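Local coordinates for protein peptidoglycan-N-acetylglucosamine deacetylase BC_1974 (Bacillus cereus, PDB 5N1P) that removes the acetyl group from N-acetylglucosamine residues of peptidoglycan, a metal-dependent hydrolysis that releases acetate and works with zinc, cobalt or nickel, at residues S60-F65 / V75-E80; Y100-G105 / N199-N204; K120-T125 / E193-V198; W124-L129 / P156-L161. All blocks are in the same frame, centred on the assembly; numbering follows the deposited sequence.

Contact 1 of 4, residues S60-F65 / V75-E80. With ZN (zinc ion), chain F; 8GK (~{N}-oxidanylnaphthalene-1-carboxamide), chain E.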
# COMPACT_ATOMS: atom_id res chain seq x y z
N SER A 60 6.53 -3.85 -7.13
CA SER A 60 7.48 -4.05 -8.24
C SER A 60 8.93 -4.21 -7.76
O SER A 60 9.21 -4.21 -6.56
CB SER A 60 7.39 -2.93 -9.28
OG SER A 60 8.22 -1.82 -8.95
N MET A 61 9.83 -4.38 -8.72
CA MET A 61 11.26 -4.55 -8.45
C MET A 61 12.03 -3.25 -8.65
O MET A 61 12.87 -2.89 -7.83
CB MET A 61 11.86 -5.62 -9.38
CG MET A 61 11.32 -7.02 -9.18
SD MET A 61 11.58 -7.73 -7.53
CE MET A 61 13.35 -7.64 -7.34
N THR A 62 11.73 -2.57 -9.74
CA THR A 62 12.51 -1.40 -10.16
C THR A 62 11.84 -0.08 -9.86
O THR A 62 12.51 0.96 -9.82
CB THR A 62 12.81 -1.44 -11.67
OG1 THR A 62 11.58 -1.28 -12.40
CG2 THR A 62 13.45 -2.76 -12.04
N HIS A 63 10.52 -0.10 -9.71
CA HIS A 63 9.74 1.14 -9.56
C HIS A 63 10.05 2.10 -10.71
O HIS A 63 10.05 3.33 -10.52
CB HIS A 63 10.03 1.79 -8.20
CG HIS A 63 8.91 2.66 -7.69
ND1 HIS A 63 8.64 3.91 -8.20
CD2 HIS A 63 8.03 2.47 -6.67
CE1 HIS A 63 7.63 4.44 -7.55
NE2 HIS A 63 7.24 3.59 -6.61
N ASN A 64 10.31 1.54 -11.88
CA ASN A 64 10.72 2.32 -13.05
C ASN A 64 9.57 2.41 -14.05
O ASN A 64 9.18 1.41 -14.64
CB ASN A 64 11.95 1.68 -13.70
CG ASN A 64 12.48 2.48 -14.87
OD1 ASN A 64 11.80 2.67 -15.88
ND2 ASN A 64 13.73 2.95 -14.76
N PHE A 65 9.02 3.61 -14.22
CA PHE A 65 7.88 3.85 -15.11
C PHE A 65 8.08 3.31 -16.53
O PHE A 65 7.21 2.62 -17.07
CB PHE A 65 7.58 5.34 -15.16
CG PHE A 65 6.31 5.69 -15.88
CD1 PHE A 65 6.32 5.93 -17.24
CD2 PHE A 65 5.12 5.80 -15.18
CE1 PHE A 65 5.15 6.25 -17.91
CE2 PHE A 65 3.94 6.12 -15.85
CZ PHE A 65 3.96 6.35 -17.21
N VAL A 75 4.00 -7.14 -15.24
CA VAL A 75 3.62 -8.43 -14.67
C VAL A 75 4.87 -9.25 -14.32
O VAL A 75 4.91 -9.89 -13.27
CB VAL A 75 2.69 -9.22 -15.60
CG1 VAL A 75 2.36 -10.57 -14.98
CG2 VAL A 75 1.41 -8.43 -15.83
N ASN A 76 5.90 -9.19 -15.16
CA ASN A 76 7.14 -9.89 -14.85
C ASN A 76 7.73 -9.42 -13.51
O ASN A 76 8.15 -10.24 -12.69
CB ASN A 76 8.17 -9.71 -15.97
CG ASN A 76 7.76 -10.40 -17.25
OD1 ASN A 76 7.02 -11.38 -17.22
ND2 ASN A 76 8.23 -9.89 -18.39
N GLU A 77 7.76 -8.11 -13.29
CA GLU A 77 8.31 -7.59 -12.04
C GLU A 77 7.46 -7.98 -10.85
O GLU A 77 7.99 -8.29 -9.79
CB GLU A 77 8.43 -6.07 -12.08
CG GLU A 77 9.55 -5.59 -13.00
CD GLU A 77 10.04 -4.20 -12.63
OE1 GLU A 77 9.84 -3.77 -11.48
OE2 GLU A 77 10.66 -3.54 -13.49
N MET A 78 6.15 -7.93 -11.01
CA MET A 78 5.29 -8.28 -9.89
C MET A 78 5.43 -9.76 -9.53
O MET A 78 5.41 -10.11 -8.35
CB MET A 78 3.83 -7.94 -10.19
CG MET A 78 3.59 -6.43 -10.27
SD MET A 78 4.09 -5.56 -8.77
CE MET A 78 3.70 -3.88 -9.21
N LYS A 79 5.62 -10.62 -10.54
CA LYS A 79 5.83 -12.05 -10.32
C LYS A 79 7.16 -12.29 -9.60
O LYS A 79 7.24 -13.13 -8.71
CB LYS A 79 5.79 -12.82 -11.65
CG LYS A 79 5.54 -14.32 -11.45
CD LYS A 79 5.31 -15.04 -12.78
CE LYS A 79 5.25 -16.55 -12.58
NZ LYS A 79 5.06 -17.27 -13.87
N GLU A 80 8.18 -11.53 -9.96
CA GLU A 80 9.48 -11.70 -9.31
C GLU A 80 9.39 -11.31 -7.84
O GLU A 80 9.93 -11.99 -6.96
CB GLU A 80 10.57 -10.89 -10.02
CG GLU A 80 11.94 -11.07 -9.39
CD GLU A 80 13.04 -10.33 -10.13
OE1 GLU A 80 12.78 -9.77 -11.21
OE2 GLU A 80 14.17 -10.32 -9.61
ZN ZN F . 5.89 3.82 -4.96
C1 8GK E . 3.57 5.50 -5.94
C2 8GK E . 3.14 6.74 -6.65
C3 8GK E . 4.11 7.67 -6.99
C4 8GK E . 3.75 8.83 -7.67
C5 8GK E . 2.41 9.06 -8.00
C6 8GK E . 1.44 8.12 -7.65
C7 8GK E . 1.81 6.96 -6.98
C8 8GK E . 4.73 9.75 -8.00
C9 8GK E . 6.06 9.53 -7.67
C10 8GK E . 6.42 8.37 -6.99
C11 8GK E . 5.44 7.44 -6.66
O12 8GK E . 4.24 4.71 -6.58
N13 8GK E . 3.27 5.27 -4.67
O14 8GK E . 4.20 4.56 -3.91
O HOH W 1 6.60 5.93 -4.41
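Glu77, on helix 74-89, reaches across to the loop 60-65 and meets the backbone of Met61 and the backbone and hydroxyl of Thr62, a compact example of a carboxylate bonded into a metal-binding loop. Its CB lies 4.0 Å from Met61 N. CG stands anti to the carbonyl carbon of Glu77 (chi1 -72°), and from there the chain runs extended, so that CD comes 3.3 Å from Thr62 OG1. The two oxygens then divide the work. Glu77 OE1 takes both Met61 N and Thr62 N at 2.8 Å each; the two donors come from the same face of the carboxylate, Met61 N on the anti side and Thr62 N from well above the plane. Glu77 OE2 receives the hydroxyl of Thr62 on its syn lone pair, Thr62 OG1 to Glu77 OE2 2.7 Å.

The loop also braces itself. Thr62 OG1 accepts from Asn64 N in an ST turn, and Ser60 OG accepts from His63 N in an ST motif. Farther along the helix, the bent Met61 chain crosses Glu80 at about a right angle, and Met78 lays SD and CE against Ser60.

His63 itself turns away from the helix and binds zinc through NE2 at 2.1 Å, alongside His59 and Asp10; the hydroxamate oxygens O12 and O14 of the inhibitor and a water complete the sphere. Three donors on one buried carboxylate would be expected to stabilise its negative charge. Since they belong to the two residues just before His63, Glu77 is placed as a second-shell residue, consistent with holding the backbone that leads into this zinc ligand.

Contact 2 of 4, residues Y100-G105 / N199-N204. With 8GK (~{N}-oxidanylnaphthalene-1-carboxamide), chain E.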
# COMPACT_ATOMS: atom_id res chain seq x y z
N TYR A 100 3.34 4.77 -9.44
CA TYR A 100 2.77 5.93 -10.14
C TYR A 100 1.28 5.75 -10.46
O TYR A 100 0.68 6.58 -11.16
CB TYR A 100 3.56 6.26 -11.42
CG TYR A 100 5.04 6.33 -11.14
CD1 TYR A 100 5.59 7.40 -10.44
CD2 TYR A 100 5.88 5.30 -11.52
CE1 TYR A 100 6.94 7.45 -10.15
CE2 TYR A 100 7.23 5.33 -11.23
CZ TYR A 100 7.75 6.41 -10.54
OH TYR A 100 9.10 6.42 -10.25
N GLY A 101 0.67 4.70 -9.91
CA GLY A 101 -0.74 4.44 -10.16
C GLY A 101 -0.97 3.78 -11.51
O GLY A 101 -0.08 3.80 -12.36
N SER A 102 -2.15 3.22 -11.73
CA SER A 102 -2.41 2.46 -12.96
C SER A 102 -2.68 3.31 -14.20
O SER A 102 -2.64 2.78 -15.31
CB SER A 102 -3.59 1.51 -12.77
OG SER A 102 -4.79 2.23 -12.56
N MET A 103 -2.97 4.59 -14.01
CA MET A 103 -3.42 5.47 -15.10
C MET A 103 -2.36 6.52 -15.42
O MET A 103 -2.04 7.34 -14.56
CB MET A 103 -4.74 6.14 -14.71
CG MET A 103 -5.20 7.22 -15.68
SD MET A 103 -5.98 6.44 -17.08
CE MET A 103 -7.44 5.68 -16.33
N PRO A 104 -1.87 6.56 -16.66
CA PRO A 104 -2.30 5.77 -17.82
C PRO A 104 -1.44 4.55 -18.11
O PRO A 104 -1.66 3.90 -19.14
CB PRO A 104 -2.18 6.78 -18.96
CG PRO A 104 -0.96 7.57 -18.58
CD PRO A 104 -0.91 7.61 -17.06
N GLY A 105 -0.48 4.24 -17.24
CA GLY A 105 0.52 3.21 -17.49
C GLY A 105 0.00 1.81 -17.84
O GLY A 105 0.48 1.19 -18.79
N ASN A 199 -9.52 0.69 -8.65
CA ASN A 199 -8.48 1.10 -9.60
C ASN A 199 -8.99 2.22 -10.49
O ASN A 199 -10.20 2.37 -10.71
CB ASN A 199 -7.97 -0.10 -10.42
CG ASN A 199 -9.01 -0.67 -11.37
OD1 ASN A 199 -9.25 -0.12 -12.45
ND2 ASN A 199 -9.61 -1.80 -11.00
N PHE A 200 -8.05 3.00 -11.00
CA PHE A 200 -8.37 4.22 -11.74
C PHE A 200 -9.04 3.93 -13.08
O PHE A 200 -9.71 4.80 -13.63
CB PHE A 200 -7.10 5.05 -11.96
CG PHE A 200 -6.51 5.62 -10.70
CD1 PHE A 200 -7.34 6.13 -9.70
CD2 PHE A 200 -5.14 5.64 -10.50
CE1 PHE A 200 -6.81 6.65 -8.53
CE2 PHE A 200 -4.59 6.17 -9.34
CZ PHE A 200 -5.42 6.67 -8.34
N TRP A 201 -8.88 2.72 -13.60
CA TRP A 201 -9.52 2.34 -14.86
C TRP A 201 -10.96 1.89 -14.67
O TRP A 201 -11.67 1.69 -15.64
CB TRP A 201 -8.74 1.21 -15.56
CG TRP A 201 -7.44 1.67 -16.11
CD1 TRP A 201 -6.22 1.61 -15.50
CD2 TRP A 201 -7.22 2.28 -17.38
NE1 TRP A 201 -5.25 2.15 -16.31
CE2 TRP A 201 -5.84 2.56 -17.48
CE3 TRP A 201 -8.05 2.62 -18.45
CZ2 TRP A 201 -5.27 3.15 -18.61
CZ3 TRP A 201 -7.49 3.21 -19.57
CH2 TRP A 201 -6.11 3.47 -19.64
N HIS A 202 -11.36 1.71 -13.41
CA HIS A 202 -12.66 1.11 -13.10
C HIS A 202 -12.80 -0.20 -13.87
O HIS A 202 -13.86 -0.53 -14.39
CB HIS A 202 -13.81 2.08 -13.42
CG HIS A 202 -13.74 3.37 -12.65
ND1 HIS A 202 -14.58 4.43 -12.89
CD2 HIS A 202 -12.92 3.77 -11.65
CE1 HIS A 202 -14.29 5.42 -12.07
NE2 HIS A 202 -13.28 5.05 -11.31
N ASP A 203 -11.69 -0.93 -13.94
CA ASP A 203 -11.63 -2.24 -14.58
C ASP A 203 -12.01 -3.28 -13.54
O ASP A 203 -11.24 -3.54 -12.61
CB ASP A 203 -10.23 -2.50 -15.15
CG ASP A 203 -10.14 -3.80 -15.94
OD1 ASP A 203 -11.01 -4.68 -15.79
OD2 ASP A 203 -9.16 -3.95 -16.71
N ASN A 204 -13.20 -3.87 -13.67
CA ASN A 204 -13.71 -4.72 -12.60
C ASN A 204 -13.13 -6.12 -12.62
O ASN A 204 -13.50 -6.95 -11.79
CB ASN A 204 -15.23 -4.77 -12.66
CG ASN A 204 -15.85 -3.46 -12.23
OD1 ASN A 204 -15.34 -2.79 -11.33
ND2 ASN A 204 -16.95 -3.07 -12.87
C1 8GK E . 3.57 5.50 -5.94
C2 8GK E . 3.14 6.74 -6.65
C3 8GK E . 4.11 7.67 -6.99
C4 8GK E . 3.75 8.83 -7.67
C5 8GK E . 2.41 9.06 -8.00
C6 8GK E . 1.44 8.12 -7.65
C7 8GK E . 1.81 6.96 -6.98
C8 8GK E . 4.73 9.75 -8.00
C9 8GK E . 6.06 9.53 -7.67
C10 8GK E . 6.42 8.37 -6.99
C11 8GK E . 5.44 7.44 -6.66
O12 8GK E . 4.24 4.71 -6.58
N13 8GK E . 3.27 5.27 -4.67
O14 8GK E . 4.20 4.56 -3.91
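The wall of the inhibitor pocket in this NodB-type deacetylase includes the loop after strand 95-96, and contact 2 is where that loop meets a type I beta turn, Asn199 to His202, near the C-terminus. Trp201 and Phe200 of the turn pack against Ser102 and Met103. The indole N-H of Trp201 donates to Ser102 O, NE1 to O 2.9 Å and nearly straight at 163°; the acceptor lies in the indole plane, whereas the donor stands above the carbonyl plane. Along the same edge of the ring, Pro104 O approaches CZ2.

One face of that indole is covered by Met103. Its CG is anti to the backbone N (chi1 172°), and further bends fold the thioether back over the ring: CE sits 3.6 Å from the centroid of the six-membered ring of Trp201, a CH-pi contact, with SD also over the face in a Met-aromatic contact. Arg111 adds a cation-pi partner to the same tryptophan. Beside it, Phe200 sets its CB 3.8 Å from Met103 CB and turns its ring edge to Gly101 CA and Met103 N. Ser102 OG touches Trp201 CD1 but has its polar partner in Asp123, whose OD2 also takes Phe200 N.

The turn is closed by His202 N bonding to Asn199 O, and the Asn199 side chain links twice to the Asp203 backbone. At the pocket end, Tyr100 lays CD1 and CE1 against the outer naphthalene ring of the inhibitor, while its backbone N donates to the hydroxamate carbonyl, Tyr100 N to O12 3.0 Å at 168°.

Contact 3 of 4, residues K120-T125 / E193-V198. With 8GK (~{N}-oxidanylnaphthalene-1-carboxamide), chain E.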
# COMPACT_ATOMS: atom_id res chain seq x y z
N LYS A 120 -4.24 -9.02 -8.94
CA LYS A 120 -5.16 -7.91 -8.81
C LYS A 120 -4.37 -6.60 -8.70
O LYS A 120 -3.16 -6.61 -8.46
CB LYS A 120 -6.08 -8.07 -7.58
CG LYS A 120 -6.95 -9.32 -7.56
CD LYS A 120 -8.00 -9.30 -8.67
CE LYS A 120 -8.91 -10.53 -8.55
NZ LYS A 120 -9.89 -10.60 -9.66
N VAL A 121 -5.07 -5.48 -8.89
CA VAL A 121 -4.45 -4.17 -8.85
C VAL A 121 -5.27 -3.24 -7.98
O VAL A 121 -6.47 -3.07 -8.21
CB VAL A 121 -4.36 -3.53 -10.27
CG1 VAL A 121 -4.01 -2.05 -10.16
CG2 VAL A 121 -3.36 -4.26 -11.13
N TRP A 122 -4.63 -2.63 -6.98
CA TRP A 122 -5.28 -1.59 -6.20
C TRP A 122 -4.55 -0.27 -6.37
O TRP A 122 -3.32 -0.19 -6.16
CB TRP A 122 -5.33 -1.93 -4.71
CG TRP A 122 -6.66 -2.44 -4.24
CD1 TRP A 122 -7.66 -2.99 -5.02
CD2 TRP A 122 -7.17 -2.40 -2.91
NE1 TRP A 122 -8.74 -3.32 -4.23
CE2 TRP A 122 -8.47 -2.95 -2.93
CE3 TRP A 122 -6.65 -1.95 -1.68
CZ2 TRP A 122 -9.26 -3.06 -1.79
CZ3 TRP A 122 -7.44 -2.07 -0.55
CH2 TRP A 122 -8.73 -2.62 -0.61
N ASP A 123 -5.29 0.76 -6.78
CA ASP A 123 -4.82 2.12 -6.67
C ASP A 123 -5.29 2.63 -5.29
O ASP A 123 -5.13 1.92 -4.30
CB ASP A 123 -5.35 2.98 -7.83
CG ASP A 123 -4.75 2.58 -9.17
OD1 ASP A 123 -3.51 2.57 -9.28
OD2 ASP A 123 -5.51 2.26 -10.12
N TRP A 124 -5.86 3.82 -5.22
CA TRP A 124 -6.26 4.36 -3.92
C TRP A 124 -7.41 5.32 -4.10
O TRP A 124 -7.71 5.69 -5.24
CB TRP A 124 -5.07 5.05 -3.24
CG TRP A 124 -4.43 6.07 -4.12
CD1 TRP A 124 -4.75 7.40 -4.22
CD2 TRP A 124 -3.36 5.85 -5.06
NE1 TRP A 124 -3.95 8.02 -5.14
CE2 TRP A 124 -3.09 7.09 -5.68
CE3 TRP A 124 -2.61 4.72 -5.43
CZ2 TRP A 124 -2.10 7.24 -6.66
CZ3 TRP A 124 -1.64 4.87 -6.40
CH2 TRP A 124 -1.39 6.13 -7.00
N THR A 125 -8.06 5.71 -3.01
CA THR A 125 -9.14 6.71 -3.08
C THR A 125 -8.76 8.01 -2.39
O THR A 125 -9.38 9.06 -2.65
CB THR A 125 -10.45 6.20 -2.45
OG1 THR A 125 -10.29 5.99 -1.05
CG2 THR A 125 -10.91 4.90 -3.11
N GLU A 193 -9.77 -12.97 -0.36
CA GLU A 193 -11.06 -13.63 -0.50
C GLU A 193 -12.23 -12.64 -0.51
O GLU A 193 -13.37 -13.02 -0.80
CB GLU A 193 -11.26 -14.65 0.63
CG GLU A 193 -11.28 -14.05 2.04
CD GLU A 193 -9.88 -13.82 2.64
OE1 GLU A 193 -8.91 -13.63 1.87
OE2 GLU A 193 -9.76 -13.85 3.88
N SER A 194 -11.95 -11.38 -0.19
CA SER A 194 -12.97 -10.33 -0.13
C SER A 194 -12.63 -9.18 -1.07
O SER A 194 -12.96 -8.02 -0.78
CB SER A 194 -13.12 -9.80 1.29
OG SER A 194 -13.49 -10.83 2.19
N HIS A 195 -11.96 -9.49 -2.17
CA HIS A 195 -11.55 -8.46 -3.13
C HIS A 195 -12.73 -7.64 -3.64
O HIS A 195 -13.79 -8.19 -3.93
CB HIS A 195 -10.84 -9.09 -4.32
CG HIS A 195 -10.41 -8.09 -5.35
ND1 HIS A 195 -9.27 -7.33 -5.20
CD2 HIS A 195 -10.96 -7.72 -6.53
CE1 HIS A 195 -9.15 -6.52 -6.24
NE2 HIS A 195 -10.16 -6.74 -7.06
N PHE A 196 -12.54 -6.33 -3.73
CA PHE A 196 -13.43 -5.48 -4.50
C PHE A 196 -12.54 -4.53 -5.29
O PHE A 196 -11.44 -4.18 -4.84
CB PHE A 196 -14.42 -4.73 -3.60
CG PHE A 196 -13.78 -3.85 -2.56
CD1 PHE A 196 -13.64 -2.49 -2.77
CD2 PHE A 196 -13.33 -4.39 -1.37
CE1 PHE A 196 -13.05 -1.68 -1.80
CE2 PHE A 196 -12.73 -3.59 -0.41
CZ PHE A 196 -12.59 -2.24 -0.63
N PRO A 197 -12.98 -4.14 -6.49
CA PRO A 197 -12.12 -3.32 -7.35
C PRO A 197 -11.93 -1.90 -6.83
O PRO A 197 -12.89 -1.21 -6.45
CB PRO A 197 -12.86 -3.31 -8.69
CG PRO A 197 -13.81 -4.46 -8.63
CD PRO A 197 -14.20 -4.57 -7.18
N VAL A 198 -10.67 -1.49 -6.79
CA VAL A 198 -10.27 -0.11 -6.50
C VAL A 198 -9.15 0.24 -7.46
O VAL A 198 -7.97 0.08 -7.15
CB VAL A 198 -9.78 0.09 -5.05
CG1 VAL A 198 -9.49 1.58 -4.80
CG2 VAL A 198 -10.83 -0.40 -4.07
C1 8GK E . 3.57 5.50 -5.94
C2 8GK E . 3.14 6.74 -6.65
C3 8GK E . 4.11 7.67 -6.99
C4 8GK E . 3.75 8.83 -7.67
C5 8GK E . 2.41 9.06 -8.00
C6 8GK E . 1.44 8.12 -7.65
C7 8GK E . 1.81 6.96 -6.98
C8 8GK E . 4.73 9.75 -8.00
C9 8GK E . 6.06 9.53 -7.67
C10 8GK E . 6.42 8.37 -6.99
C11 8GK E . 5.44 7.44 -6.66
O12 8GK E . 4.24 4.71 -6.58
N13 8GK E . 3.27 5.27 -4.67
O14 8GK E . 4.20 4.56 -3.91
O HOH W 2 -9.06 -3.18 -8.47
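Trp122 meets Phe196 and Val198 through three parts of its indole at once, which makes this contact an instructive case of one ring joining two chain segments. At the pyrrole edge, NE1 donates to Phe196 O, 2.9 Å away and in the indole plane, nearly along the C=O axis. Over one face lies Val198, its CB 3.8 Å from the centroid of the five-membered ring of Trp122 and CG2 nearer the rim. The benzo edge points into the face of Phe196 in a T-shaped pair, with planes at 66° and Trp122 CZ2 3.6 Å from Phe196 CZ.

Next comes the backbone. Asp123 N bonds to Val198 O at 2.8 Å, and a water bridges Val121 O to Val198 N. Lys120 bends at chi2 (-67°) and brings CD over the His195 ring, a CH-pi contact of 3.8 Å from CD to the centroid.

Farther out, Tyr190 hydrogen-bonds His195 ND1 and sets its ring edge-to-face with Trp122, as does Tyr5 of the central sheet. Trp124, two residues along, places CH2 3.3 Å from inhibitor C7. Trp122, His195 and Phe196 thus form an aromatic cluster, which joins the C-terminal loop to the segment leading into the pocket of this NodB-type domain.

Contact 4 of 4, residues W124-L129 / P156-L161. With 8GK (~{N}-oxidanylnaphthalene-1-carboxamide), chain E.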
# COMPACT_ATOMS: atom_id res chain seq x y z
N TRP A 124 -5.86 3.82 -5.22
CA TRP A 124 -6.26 4.36 -3.92
C TRP A 124 -7.41 5.32 -4.10
O TRP A 124 -7.71 5.69 -5.24
CB TRP A 124 -5.07 5.05 -3.24
CG TRP A 124 -4.43 6.07 -4.12
CD1 TRP A 124 -4.75 7.40 -4.22
CD2 TRP A 124 -3.36 5.85 -5.06
NE1 TRP A 124 -3.95 8.02 -5.14
CE2 TRP A 124 -3.09 7.09 -5.68
CE3 TRP A 124 -2.61 4.72 -5.43
CZ2 TRP A 124 -2.10 7.24 -6.66
CZ3 TRP A 124 -1.64 4.87 -6.40
CH2 TRP A 124 -1.39 6.13 -7.00
N THR A 125 -8.06 5.71 -3.01
CA THR A 125 -9.14 6.71 -3.08
C THR A 125 -8.76 8.01 -2.39
O THR A 125 -9.38 9.06 -2.65
CB THR A 125 -10.45 6.20 -2.45
OG1 THR A 125 -10.29 5.99 -1.05
CG2 THR A 125 -10.91 4.90 -3.11
N ILE A 126 -7.80 7.94 -1.49
CA ILE A 126 -7.30 9.13 -0.79
C ILE A 126 -5.79 9.17 -0.88
O ILE A 126 -5.12 8.23 -0.47
CB ILE A 126 -7.70 9.13 0.68
CG1 ILE A 126 -9.23 9.24 0.82
CG2 ILE A 126 -7.01 10.28 1.44
CD1 ILE A 126 -9.71 9.11 2.25
N ASP A 127 -5.26 10.25 -1.43
CA ASP A 127 -3.82 10.48 -1.48
C ASP A 127 -3.42 11.40 -0.32
O ASP A 127 -3.88 12.54 -0.25
CB ASP A 127 -3.43 11.06 -2.84
CG ASP A 127 -1.95 11.41 -2.95
OD1 ASP A 127 -1.16 11.14 -2.02
OD2 ASP A 127 -1.57 11.95 -4.01
N SER A 128 -2.58 10.90 0.58
CA SER A 128 -2.18 11.67 1.76
C SER A 128 -1.29 12.86 1.42
O SER A 128 -1.07 13.73 2.27
CB SER A 128 -1.46 10.77 2.75
OG SER A 128 -0.19 10.39 2.23
N LEU A 129 -0.75 12.87 0.20
CA LEU A 129 0.19 13.91 -0.23
C LEU A 129 1.42 13.97 0.67
O LEU A 129 2.06 15.01 0.78
CB LEU A 129 -0.49 15.28 -0.27
CG LEU A 129 -1.66 15.39 -1.24
CD1 LEU A 129 -2.35 16.75 -1.10
CD2 LEU A 129 -1.18 15.18 -2.67
N PRO A 156 -17.97 4.94 2.36
CA PRO A 156 -17.98 3.75 3.23
C PRO A 156 -16.66 2.99 3.20
O PRO A 156 -16.22 2.49 4.23
CB PRO A 156 -19.11 2.90 2.64
CG PRO A 156 -20.01 3.87 1.99
CD PRO A 156 -19.12 4.93 1.43
N GLN A 157 -16.05 2.91 2.02
CA GLN A 157 -14.72 2.32 1.87
C GLN A 157 -13.74 3.37 1.35
O GLN A 157 -14.00 4.02 0.34
CB GLN A 157 -14.74 1.13 0.91
CG GLN A 157 -15.61 -0.02 1.36
CD GLN A 157 -16.55 -0.46 0.27
OE1 GLN A 157 -17.53 0.23 -0.04
NE2 GLN A 157 -16.27 -1.61 -0.34
N GLU A 158 -12.63 3.53 2.05
CA GLU A 158 -11.58 4.43 1.60
C GLU A 158 -10.25 3.70 1.62
O GLU A 158 -9.94 2.98 2.57
CB GLU A 158 -11.49 5.68 2.47
CG GLU A 158 -12.74 6.56 2.45
CD GLU A 158 -12.80 7.49 1.25
OE1 GLU A 158 -11.97 7.37 0.33
OE2 GLU A 158 -13.69 8.37 1.23
N VAL A 159 -9.46 3.87 0.56
CA VAL A 159 -8.13 3.27 0.48
C VAL A 159 -7.12 4.39 0.48
O VAL A 159 -7.12 5.24 -0.41
CB VAL A 159 -7.98 2.41 -0.79
CG1 VAL A 159 -6.55 1.85 -0.89
CG2 VAL A 159 -9.02 1.30 -0.78
N ILE A 160 -6.28 4.43 1.51
CA ILE A 160 -5.44 5.59 1.77
C ILE A 160 -3.98 5.33 1.38
O ILE A 160 -3.36 4.39 1.88
CB ILE A 160 -5.51 5.98 3.24
CG1 ILE A 160 -6.96 6.28 3.63
CG2 ILE A 160 -4.60 7.17 3.51
CD1 ILE A 160 -7.22 6.16 5.11
N LEU A 161 -3.43 6.18 0.52
CA LEU A 161 -2.05 6.07 0.06
C LEU A 161 -1.08 6.80 0.98
O LEU A 161 -1.15 8.03 1.12
CB LEU A 161 -1.90 6.61 -1.37
CG LEU A 161 -0.45 6.70 -1.87
CD1 LEU A 161 0.18 5.30 -2.03
CD2 LEU A 161 -0.36 7.49 -3.17
C1 8GK E . 3.57 5.50 -5.94
C2 8GK E . 3.14 6.74 -6.65
C3 8GK E . 4.11 7.67 -6.99
C4 8GK E . 3.75 8.83 -7.67
C5 8GK E . 2.41 9.06 -8.00
C6 8GK E . 1.44 8.12 -7.65
C7 8GK E . 1.81 6.96 -6.98
C8 8GK E . 4.73 9.75 -8.00
C9 8GK E . 6.06 9.53 -7.67
C10 8GK E . 6.42 8.37 -6.99
C11 8GK E . 5.44 7.44 -6.66
O12 8GK E . 4.24 4.71 -6.58
N13 8GK E . 3.27 5.27 -4.67
O14 8GK E . 4.20 4.56 -3.91
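Trp124 CG sits between its backbone N and carbonyl carbon (chi1 52°), and Leu161 CG lies anti to its own backbone N (chi1 173°). The two side chains meet with the leucine methyl CD2 over the centre of the indole. CD2 is 3.8 Å from the centroid of the six-membered ring of Trp124, a CH-pi contact on one face, while Leu161 CD1 approaches N13 of the inhibitor at 4.1 Å.

Polar groups grip the neighbouring residues. Thr125 OG1 donates to Glu158 OE1 at 2.6 Å and accepts from Val159 N at 2.8 Å, so this one hydroxyl ties side chain and backbone of the partner strand together. Val159 O takes two donors, Thr125 N and Ile126 N. Leu161 N then bonds to Ile126 O almost straight, at 175°, and Leu161 O receives both N and OG of Ser128, with OG to O 2.8 Å. Ile126 also packs CG1 and CD1 against the Glu158 carboxylate, whose OE2 forms a salt bridge with Lys155.

Strand 157-163 pairs on with strand 2-9, where Leu161 touches Asp9, the likely proton acceptor. The parallel pairing of 126-127 with 157-163, joined through helix 138-152, is a beta-alpha-beta unit of the deacetylase's alpha/beta fold.

How the contacts relate
The four contacts all touch the one inhibitor, contacts 3 and 4 through the shared Trp124. Contact 1 supplies the zinc ligand His63, and contact 2 the Tyr100 amide; they join where Tyr100 OH and His63 O lie 3.2 Å apart, a probable hydrogen bond. Contact 2 joins contact 3 through Asp123, whose OD2 is 2.5 Å from Ser102 OG. Contacts 3 and 4 overlap at Trp124 and Thr125, and Trp122 CZ3 packs 3.7 Å from Val159 CG2. Contacts 1 and 4, with centres about 23 Å apart, do not touch and lie on opposite sides of the chain's centre. In sequence, contacts 3 and 4 fall inside the long loop closed by contact 2.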